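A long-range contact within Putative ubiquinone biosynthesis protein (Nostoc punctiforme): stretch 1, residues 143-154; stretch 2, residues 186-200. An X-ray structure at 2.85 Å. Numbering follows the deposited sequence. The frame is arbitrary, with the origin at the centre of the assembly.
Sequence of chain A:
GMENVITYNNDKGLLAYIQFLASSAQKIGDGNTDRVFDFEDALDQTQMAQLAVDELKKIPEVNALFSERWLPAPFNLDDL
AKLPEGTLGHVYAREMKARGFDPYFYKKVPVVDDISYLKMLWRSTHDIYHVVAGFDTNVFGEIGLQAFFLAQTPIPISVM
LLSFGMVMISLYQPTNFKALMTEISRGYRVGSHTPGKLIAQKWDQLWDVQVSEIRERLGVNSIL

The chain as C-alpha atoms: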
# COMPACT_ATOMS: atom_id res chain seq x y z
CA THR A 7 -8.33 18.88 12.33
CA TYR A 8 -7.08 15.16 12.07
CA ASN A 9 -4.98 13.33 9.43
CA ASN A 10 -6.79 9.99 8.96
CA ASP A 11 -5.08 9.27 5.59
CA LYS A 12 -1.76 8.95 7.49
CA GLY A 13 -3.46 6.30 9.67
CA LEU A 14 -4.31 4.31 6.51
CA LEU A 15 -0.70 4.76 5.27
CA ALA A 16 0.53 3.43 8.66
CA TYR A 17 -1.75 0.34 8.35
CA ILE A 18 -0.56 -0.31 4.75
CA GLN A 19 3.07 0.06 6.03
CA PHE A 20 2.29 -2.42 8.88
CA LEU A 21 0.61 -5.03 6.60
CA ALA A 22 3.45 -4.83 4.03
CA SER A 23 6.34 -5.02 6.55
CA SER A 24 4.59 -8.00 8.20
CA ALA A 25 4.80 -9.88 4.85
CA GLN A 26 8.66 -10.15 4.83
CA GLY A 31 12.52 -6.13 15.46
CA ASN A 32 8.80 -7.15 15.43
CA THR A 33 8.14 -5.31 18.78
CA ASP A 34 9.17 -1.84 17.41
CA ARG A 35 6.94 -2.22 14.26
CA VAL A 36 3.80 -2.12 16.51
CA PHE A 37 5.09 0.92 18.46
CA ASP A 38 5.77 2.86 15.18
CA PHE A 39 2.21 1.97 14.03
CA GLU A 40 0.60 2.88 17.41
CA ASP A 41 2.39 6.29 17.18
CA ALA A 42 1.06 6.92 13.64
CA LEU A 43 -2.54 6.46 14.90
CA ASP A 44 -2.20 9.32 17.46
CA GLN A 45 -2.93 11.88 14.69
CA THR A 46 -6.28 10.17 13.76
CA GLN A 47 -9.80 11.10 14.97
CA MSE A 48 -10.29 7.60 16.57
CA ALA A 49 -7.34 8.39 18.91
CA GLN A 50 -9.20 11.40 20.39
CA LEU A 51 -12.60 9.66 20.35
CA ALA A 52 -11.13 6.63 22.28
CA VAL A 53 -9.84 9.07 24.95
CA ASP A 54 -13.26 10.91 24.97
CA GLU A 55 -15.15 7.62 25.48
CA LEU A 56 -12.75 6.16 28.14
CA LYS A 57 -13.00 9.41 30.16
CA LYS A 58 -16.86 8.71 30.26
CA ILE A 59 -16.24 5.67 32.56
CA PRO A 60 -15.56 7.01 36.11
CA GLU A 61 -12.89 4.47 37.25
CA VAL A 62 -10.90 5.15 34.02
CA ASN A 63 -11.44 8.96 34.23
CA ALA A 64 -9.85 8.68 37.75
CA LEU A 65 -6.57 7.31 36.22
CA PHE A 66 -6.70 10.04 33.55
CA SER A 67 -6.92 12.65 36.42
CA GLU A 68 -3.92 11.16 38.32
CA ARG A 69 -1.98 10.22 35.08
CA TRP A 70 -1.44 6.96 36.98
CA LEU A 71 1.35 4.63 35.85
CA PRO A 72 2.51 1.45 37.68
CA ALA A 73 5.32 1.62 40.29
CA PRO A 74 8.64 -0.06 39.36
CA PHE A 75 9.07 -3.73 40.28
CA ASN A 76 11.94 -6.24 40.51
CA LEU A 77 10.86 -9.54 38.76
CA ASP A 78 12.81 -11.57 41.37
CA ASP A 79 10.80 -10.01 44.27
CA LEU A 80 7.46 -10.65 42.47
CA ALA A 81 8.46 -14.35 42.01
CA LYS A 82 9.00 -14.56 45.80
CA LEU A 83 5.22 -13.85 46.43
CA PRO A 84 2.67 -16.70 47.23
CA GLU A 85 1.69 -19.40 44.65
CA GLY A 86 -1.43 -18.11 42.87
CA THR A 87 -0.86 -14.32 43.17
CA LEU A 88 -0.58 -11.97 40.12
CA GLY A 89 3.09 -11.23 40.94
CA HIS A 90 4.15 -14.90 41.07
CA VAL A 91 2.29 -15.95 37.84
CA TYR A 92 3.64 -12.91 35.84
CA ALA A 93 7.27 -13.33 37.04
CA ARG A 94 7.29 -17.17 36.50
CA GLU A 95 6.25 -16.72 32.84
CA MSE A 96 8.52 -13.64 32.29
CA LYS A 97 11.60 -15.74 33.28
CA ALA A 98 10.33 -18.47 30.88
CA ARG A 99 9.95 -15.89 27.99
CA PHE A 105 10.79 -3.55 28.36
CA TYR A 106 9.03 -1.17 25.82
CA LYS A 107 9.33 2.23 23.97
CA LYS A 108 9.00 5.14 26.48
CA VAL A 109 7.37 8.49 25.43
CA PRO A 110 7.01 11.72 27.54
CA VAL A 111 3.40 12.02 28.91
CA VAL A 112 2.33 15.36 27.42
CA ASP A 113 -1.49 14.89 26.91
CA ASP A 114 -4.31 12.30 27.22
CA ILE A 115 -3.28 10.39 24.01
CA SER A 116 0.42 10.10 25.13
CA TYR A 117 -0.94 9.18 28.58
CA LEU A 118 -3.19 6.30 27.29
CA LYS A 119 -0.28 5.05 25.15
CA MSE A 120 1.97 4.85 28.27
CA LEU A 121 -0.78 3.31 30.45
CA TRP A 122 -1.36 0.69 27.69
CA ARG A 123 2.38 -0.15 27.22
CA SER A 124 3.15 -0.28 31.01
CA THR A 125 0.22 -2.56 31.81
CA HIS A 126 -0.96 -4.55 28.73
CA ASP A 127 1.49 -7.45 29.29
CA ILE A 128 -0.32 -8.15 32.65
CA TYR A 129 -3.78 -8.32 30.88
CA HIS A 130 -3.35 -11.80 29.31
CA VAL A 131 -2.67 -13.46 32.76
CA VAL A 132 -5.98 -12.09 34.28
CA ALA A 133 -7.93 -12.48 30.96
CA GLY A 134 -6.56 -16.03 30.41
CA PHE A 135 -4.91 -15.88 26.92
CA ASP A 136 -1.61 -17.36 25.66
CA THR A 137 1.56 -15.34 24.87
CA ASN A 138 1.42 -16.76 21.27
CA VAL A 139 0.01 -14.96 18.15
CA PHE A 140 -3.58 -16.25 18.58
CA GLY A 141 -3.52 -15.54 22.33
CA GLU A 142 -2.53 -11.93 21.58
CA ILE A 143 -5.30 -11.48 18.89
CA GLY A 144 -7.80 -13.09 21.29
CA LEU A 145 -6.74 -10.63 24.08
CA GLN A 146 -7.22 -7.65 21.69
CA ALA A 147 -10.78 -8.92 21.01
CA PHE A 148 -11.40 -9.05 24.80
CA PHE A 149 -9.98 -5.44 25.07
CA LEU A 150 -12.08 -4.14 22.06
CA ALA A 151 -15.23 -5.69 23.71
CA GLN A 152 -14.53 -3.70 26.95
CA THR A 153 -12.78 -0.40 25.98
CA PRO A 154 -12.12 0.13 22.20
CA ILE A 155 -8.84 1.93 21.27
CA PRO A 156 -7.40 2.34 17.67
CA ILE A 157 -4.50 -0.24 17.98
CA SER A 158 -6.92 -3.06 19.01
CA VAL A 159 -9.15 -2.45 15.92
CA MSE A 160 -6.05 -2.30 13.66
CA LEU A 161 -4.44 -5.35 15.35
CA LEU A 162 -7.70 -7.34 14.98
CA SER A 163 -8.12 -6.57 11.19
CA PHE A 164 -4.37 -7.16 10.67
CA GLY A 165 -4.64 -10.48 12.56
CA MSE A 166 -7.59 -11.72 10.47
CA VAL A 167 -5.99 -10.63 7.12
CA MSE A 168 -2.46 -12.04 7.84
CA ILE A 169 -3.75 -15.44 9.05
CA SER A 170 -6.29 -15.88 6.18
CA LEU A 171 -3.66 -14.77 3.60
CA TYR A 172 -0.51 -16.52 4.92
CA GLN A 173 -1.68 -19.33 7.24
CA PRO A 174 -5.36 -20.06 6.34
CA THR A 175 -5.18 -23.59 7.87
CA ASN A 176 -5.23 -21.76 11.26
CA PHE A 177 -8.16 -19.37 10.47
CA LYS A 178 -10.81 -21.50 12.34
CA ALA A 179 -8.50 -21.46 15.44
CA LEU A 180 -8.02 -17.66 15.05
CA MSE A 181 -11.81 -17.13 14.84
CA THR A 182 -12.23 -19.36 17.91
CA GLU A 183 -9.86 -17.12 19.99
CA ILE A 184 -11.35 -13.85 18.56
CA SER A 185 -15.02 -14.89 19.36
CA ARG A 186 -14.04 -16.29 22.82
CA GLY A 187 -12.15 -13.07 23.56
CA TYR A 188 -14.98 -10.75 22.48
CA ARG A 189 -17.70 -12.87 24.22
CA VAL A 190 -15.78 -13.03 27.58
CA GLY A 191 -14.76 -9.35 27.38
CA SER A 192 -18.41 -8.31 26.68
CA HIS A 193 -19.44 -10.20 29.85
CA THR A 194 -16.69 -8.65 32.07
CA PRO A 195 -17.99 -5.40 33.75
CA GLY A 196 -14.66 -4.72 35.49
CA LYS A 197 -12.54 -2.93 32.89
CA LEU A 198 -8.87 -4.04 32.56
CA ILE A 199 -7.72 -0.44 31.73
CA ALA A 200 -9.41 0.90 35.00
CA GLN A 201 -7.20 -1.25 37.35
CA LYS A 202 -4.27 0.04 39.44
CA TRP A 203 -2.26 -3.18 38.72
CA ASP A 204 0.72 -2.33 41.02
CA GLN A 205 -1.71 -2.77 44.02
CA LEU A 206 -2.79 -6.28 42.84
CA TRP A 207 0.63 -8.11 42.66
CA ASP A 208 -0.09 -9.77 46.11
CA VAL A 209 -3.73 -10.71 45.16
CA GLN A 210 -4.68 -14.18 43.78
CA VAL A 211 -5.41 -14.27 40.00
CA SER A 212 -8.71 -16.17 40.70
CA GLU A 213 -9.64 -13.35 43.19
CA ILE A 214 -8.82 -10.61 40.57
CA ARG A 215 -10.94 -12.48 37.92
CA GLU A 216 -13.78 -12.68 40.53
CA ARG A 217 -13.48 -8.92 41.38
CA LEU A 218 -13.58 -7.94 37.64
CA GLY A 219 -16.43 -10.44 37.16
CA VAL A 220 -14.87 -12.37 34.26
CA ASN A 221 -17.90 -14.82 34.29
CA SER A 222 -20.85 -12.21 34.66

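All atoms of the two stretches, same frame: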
# COMPACT_ATOMS: atom_id res chain seq x y z
N ILE A 143 -4.13 -11.92 19.69
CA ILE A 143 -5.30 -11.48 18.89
C ILE A 143 -6.62 -11.70 19.67
O ILE A 143 -7.53 -10.88 19.60
CB ILE A 143 -5.34 -12.08 17.44
CG1 ILE A 143 -4.04 -11.81 16.65
CG2 ILE A 143 -6.55 -11.55 16.66
CD1 ILE A 143 -3.68 -10.26 16.36
N GLY A 144 -6.68 -12.80 20.42
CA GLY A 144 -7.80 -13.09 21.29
C GLY A 144 -7.92 -12.04 22.38
O GLY A 144 -9.02 -11.53 22.61
N LEU A 145 -6.79 -11.65 23.03
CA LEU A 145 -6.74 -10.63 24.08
C LEU A 145 -7.21 -9.28 23.56
O LEU A 145 -7.93 -8.57 24.28
CB LEU A 145 -5.33 -10.52 24.72
CG LEU A 145 -5.10 -9.37 25.71
CD1 LEU A 145 -5.80 -9.62 27.02
CD2 LEU A 145 -3.63 -9.14 25.92
N GLN A 146 -6.82 -8.93 22.31
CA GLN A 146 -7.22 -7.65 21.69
C GLN A 146 -8.74 -7.61 21.49
O GLN A 146 -9.34 -6.56 21.60
CB GLN A 146 -6.47 -7.41 20.36
CG GLN A 146 -4.94 -7.17 20.49
CD GLN A 146 -4.55 -5.91 21.22
OE1 GLN A 146 -5.31 -4.95 21.32
NE2 GLN A 146 -3.34 -5.88 21.76
N ALA A 147 -9.34 -8.77 21.21
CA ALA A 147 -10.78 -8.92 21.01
C ALA A 147 -11.49 -8.71 22.33
O ALA A 147 -12.48 -8.00 22.37
CB ALA A 147 -11.09 -10.29 20.41
N PHE A 148 -10.91 -9.23 23.43
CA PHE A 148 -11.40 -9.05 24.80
C PHE A 148 -11.35 -7.55 25.17
O PHE A 148 -12.33 -7.02 25.70
CB PHE A 148 -10.55 -9.90 25.80
CG PHE A 148 -10.94 -9.85 27.26
CD1 PHE A 148 -10.64 -8.74 28.04
CD2 PHE A 148 -11.53 -10.95 27.87
CE1 PHE A 148 -11.01 -8.70 29.39
CE2 PHE A 148 -11.88 -10.91 29.23
CZ PHE A 148 -11.61 -9.79 29.98
N PHE A 149 -10.23 -6.86 24.81
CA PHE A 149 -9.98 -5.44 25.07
C PHE A 149 -10.92 -4.51 24.27
O PHE A 149 -11.45 -3.54 24.83
CB PHE A 149 -8.50 -5.10 24.87
CG PHE A 149 -8.09 -3.80 25.53
CD1 PHE A 149 -8.01 -3.70 26.91
CD2 PHE A 149 -7.81 -2.67 24.76
CE1 PHE A 149 -7.67 -2.48 27.53
CE2 PHE A 149 -7.47 -1.46 25.38
CZ PHE A 149 -7.40 -1.38 26.76
N LEU A 150 -11.15 -4.85 22.97
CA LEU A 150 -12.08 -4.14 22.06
C LEU A 150 -13.54 -4.28 22.56
O LEU A 150 -14.31 -3.33 22.45
CB LEU A 150 -11.91 -4.66 20.60
CG LEU A 150 -12.67 -3.93 19.47
CD1 LEU A 150 -11.99 -2.66 19.08
CD2 LEU A 150 -12.73 -4.78 18.24
N ALA A 151 -13.89 -5.45 23.17
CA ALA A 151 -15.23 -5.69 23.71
C ALA A 151 -15.52 -4.80 24.92
O ALA A 151 -16.65 -4.38 25.09
CB ALA A 151 -15.39 -7.15 24.10
N GLN A 152 -14.48 -4.49 25.72
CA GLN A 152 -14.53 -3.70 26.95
C GLN A 152 -14.38 -2.20 26.71
O GLN A 152 -15.27 -1.43 27.06
CB GLN A 152 -13.40 -4.14 27.88
CG GLN A 152 -13.66 -5.41 28.65
CD GLN A 152 -12.90 -5.43 29.95
OE1 GLN A 152 -11.78 -4.91 30.06
NE2 GLN A 152 -13.52 -5.99 30.96
N THR A 153 -13.20 -1.79 26.20
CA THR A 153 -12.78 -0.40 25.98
C THR A 153 -12.05 -0.25 24.63
O THR A 153 -10.83 -0.42 24.57
CB THR A 153 -11.93 0.08 27.16
OG1 THR A 153 -10.94 -0.90 27.48
CG2 THR A 153 -12.77 0.37 28.41
N PRO A 154 -12.79 0.04 23.53
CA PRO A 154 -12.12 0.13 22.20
C PRO A 154 -11.13 1.28 22.01
O PRO A 154 -11.48 2.44 22.22
CB PRO A 154 -13.27 0.21 21.20
CG PRO A 154 -14.52 0.28 22.00
CD PRO A 154 -14.25 0.22 23.44
N ARG A 186 -14.13 -16.01 21.38
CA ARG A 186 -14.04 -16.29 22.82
C ARG A 186 -13.66 -15.01 23.55
O ARG A 186 -14.32 -14.66 24.53
CB ARG A 186 -13.02 -17.39 23.11
CG ARG A 186 -12.84 -17.65 24.59
CD ARG A 186 -11.92 -18.82 24.85
NE ARG A 186 -10.50 -18.47 24.92
CZ ARG A 186 -9.90 -17.92 25.98
NH1 ARG A 186 -10.61 -17.58 27.05
NH2 ARG A 186 -8.60 -17.70 25.97
N GLY A 187 -12.64 -14.32 23.03
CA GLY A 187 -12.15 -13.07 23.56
C GLY A 187 -13.23 -12.01 23.65
O GLY A 187 -13.45 -11.46 24.73
N TYR A 188 -13.92 -11.74 22.54
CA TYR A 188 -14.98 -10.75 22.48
C TYR A 188 -16.15 -11.09 23.43
O TYR A 188 -16.59 -10.23 24.18
CB TYR A 188 -15.48 -10.54 21.03
CG TYR A 188 -16.11 -9.18 20.83
CD1 TYR A 188 -17.45 -8.96 21.12
CD2 TYR A 188 -15.34 -8.09 20.41
CE1 TYR A 188 -18.03 -7.69 20.98
CE2 TYR A 188 -15.90 -6.82 20.26
CZ TYR A 188 -17.24 -6.62 20.55
OH TYR A 188 -17.80 -5.37 20.40
N ARG A 189 -16.61 -12.35 23.40
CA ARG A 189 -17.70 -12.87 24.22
C ARG A 189 -17.42 -12.68 25.71
O ARG A 189 -18.25 -12.08 26.40
CB ARG A 189 -17.91 -14.34 23.87
CG ARG A 189 -19.25 -14.94 24.26
CD ARG A 189 -19.37 -16.39 23.75
NE ARG A 189 -18.13 -17.19 23.86
CZ ARG A 189 -17.62 -17.67 25.00
NH1 ARG A 189 -18.21 -17.42 26.17
NH2 ARG A 189 -16.49 -18.37 24.98
N VAL A 190 -16.22 -13.11 26.19
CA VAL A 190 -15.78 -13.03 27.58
C VAL A 190 -15.60 -11.58 28.02
O VAL A 190 -16.01 -11.23 29.13
CB VAL A 190 -14.53 -13.90 27.87
CG1 VAL A 190 -14.07 -13.76 29.33
CG2 VAL A 190 -14.78 -15.36 27.53
N GLY A 191 -14.99 -10.78 27.17
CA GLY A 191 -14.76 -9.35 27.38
C GLY A 191 -16.05 -8.58 27.51
O GLY A 191 -16.16 -7.72 28.38
N SER A 192 -17.07 -8.91 26.68
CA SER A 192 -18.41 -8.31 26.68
C SER A 192 -19.15 -8.63 27.96
O SER A 192 -20.05 -7.87 28.34
CB SER A 192 -19.22 -8.84 25.51
OG SER A 192 -18.69 -8.37 24.29
N HIS A 193 -18.81 -9.75 28.61
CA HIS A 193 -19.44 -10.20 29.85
C HIS A 193 -18.57 -9.95 31.10
O HIS A 193 -18.82 -10.53 32.16
CB HIS A 193 -19.94 -11.65 29.72
CG HIS A 193 -20.93 -11.83 28.60
ND1 HIS A 193 -20.80 -12.86 27.69
CD2 HIS A 193 -22.01 -11.08 28.27
CE1 HIS A 193 -21.82 -12.73 26.86
NE2 HIS A 193 -22.56 -11.66 27.15
N THR A 194 -17.57 -9.05 30.98
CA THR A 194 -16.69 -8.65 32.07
C THR A 194 -16.93 -7.14 32.35
O THR A 194 -16.48 -6.28 31.58
CB THR A 194 -15.23 -9.08 31.81
OG1 THR A 194 -15.16 -10.48 31.56
CG2 THR A 194 -14.30 -8.76 32.97
N PRO A 195 -17.72 -6.82 33.43
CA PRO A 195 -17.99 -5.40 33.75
C PRO A 195 -16.76 -4.63 34.21
O PRO A 195 -16.60 -3.46 33.84
CB PRO A 195 -19.04 -5.49 34.85
CG PRO A 195 -18.86 -6.82 35.47
CD PRO A 195 -18.38 -7.73 34.39
N GLY A 196 -15.89 -5.29 34.98
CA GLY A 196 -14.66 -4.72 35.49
C GLY A 196 -13.66 -4.54 34.38
O GLY A 196 -13.12 -5.53 33.85
N LYS A 197 -13.44 -3.28 33.98
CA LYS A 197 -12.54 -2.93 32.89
C LYS A 197 -11.08 -3.16 33.27
O LYS A 197 -10.68 -2.79 34.36
CB LYS A 197 -12.76 -1.46 32.45
CG LYS A 197 -14.23 -1.05 32.21
CD LYS A 197 -14.77 -1.55 30.90
CE LYS A 197 -16.27 -1.43 30.81
NZ LYS A 197 -16.79 -2.09 29.58
N LEU A 198 -10.30 -3.78 32.37
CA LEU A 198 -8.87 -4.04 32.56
C LEU A 198 -8.13 -2.72 32.75
O LEU A 198 -7.43 -2.55 33.74
CB LEU A 198 -8.27 -4.76 31.33
CG LEU A 198 -8.66 -6.21 31.06
CD1 LEU A 198 -8.06 -6.67 29.73
CD2 LEU A 198 -8.23 -7.14 32.23
N ILE A 199 -8.32 -1.77 31.79
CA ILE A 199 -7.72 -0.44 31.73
C ILE A 199 -7.92 0.42 33.00
O ILE A 199 -7.05 1.24 33.32
CB ILE A 199 -8.12 0.29 30.40
CG1 ILE A 199 -7.17 1.43 30.02
CG2 ILE A 199 -9.57 0.75 30.36
CD1 ILE A 199 -5.93 1.00 29.23
N ALA A 200 -9.04 0.18 33.76
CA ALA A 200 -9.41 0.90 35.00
C ALA A 200 -8.65 0.47 36.26
O ALA A 200 -8.74 1.17 37.28
CB ALA A 200 -10.91 0.80 35.24

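The polar core of this contact is the side-chain amide of Gln152, in the last turn of the first helix, which reads the backbone of the loop that follows the second. Its OE1 accepts a nearly straight hydrogen bond from the backbone N of Leu198 (3.0 Å, 169° at the hydrogen). Its NE2 donates to two carbonyls, Thr194 O and Gly196 O, each 3.0 Å from Gln152 NE2, with more bent angles of 142° and 149°. One amide thus satisfies three backbone groups within five residues and ties the loop to the helix end. Although the CA-to-CB bond of Gln152 points sideways, its chain (chi1 m, chi2 t) carries the amide to the loop, and the residue is buried.

A fourth hydrogen bond uses the backbone of the same residue: Lys197 NZ donates to Gln152 O at 3.0 Å. Thr153 leaves helical phi/psi just beyond this carbonyl. The extended end of the lysine chain also passes Thr153, with Lys197 CD 3.7 Å from Thr153 CG2.

Two hydrogen bonds inside the second stretch turn side-chain hydroxyls back onto its helix. Ser192 OG donates to Tyr188 O (2.8 Å), and Thr194 OG1 to Val190 O (2.7 Å). The serine hydroxyl still touches the first helix, with Ser192 OG 3.5 Å from Ala151 CB.

The helices run in broadly the same direction, at 34°, and their axes approach to 6.8 Å. Such closeness depends on glycine. At Gly187 an ideal CB would lie 2.2 Å from Gly144 O, and at Gly191 one would lie 2.4 Å from Phe148 O; both are clashes. Without side chains, the backbones meet directly: Gly144 O is 3.6 Å from Gly187 CA, and Phe148 CA makes a CA-H...O contact with Gly187 O at 3.2 Å. The CA atoms of Phe148 and Gly191 are just 4.2 Å apart.

Two CH-pi contacts flank this approach, with the aromatic ring supplied once by each helix. Gly191 CA sits over one face of the Phe148 ring, 3.7 Å from its centroid and 16° off the normal. Ala151 CB lies over a face of the Tyr188 ring, also 3.7 Å from the centroid and only 7° off the normal. The same methyl reaches the tyrosine backbone, with Ala151 CB 3.3 Å from Tyr188 O, while Leu150 CD2 approaches Tyr188 CE2 at 4.3 Å.

Apolar packing extends from the Phe148 ring. Val190 CG1 meets its edge, 3.6 Å from Phe148 CE2, and Leu198 CD1 lies 3.6 Å from Phe148 CE1. Leu198 CD1 also reaches the edge of the next ring, 4.1 Å from Phe149 CD1, so this one methyl touches both phenylalanines. Phe149 starts with CB directed away from the second stretch, but its ring end comes nearer, placing Phe149 CZ 3.7 Å from Ile199 CD1. Ile199 closes the contact at Thr153, where Ile199 CG2 lies 3.6 Å from Thr153 OG1. In all, 852 Å² is buried, both sides summed.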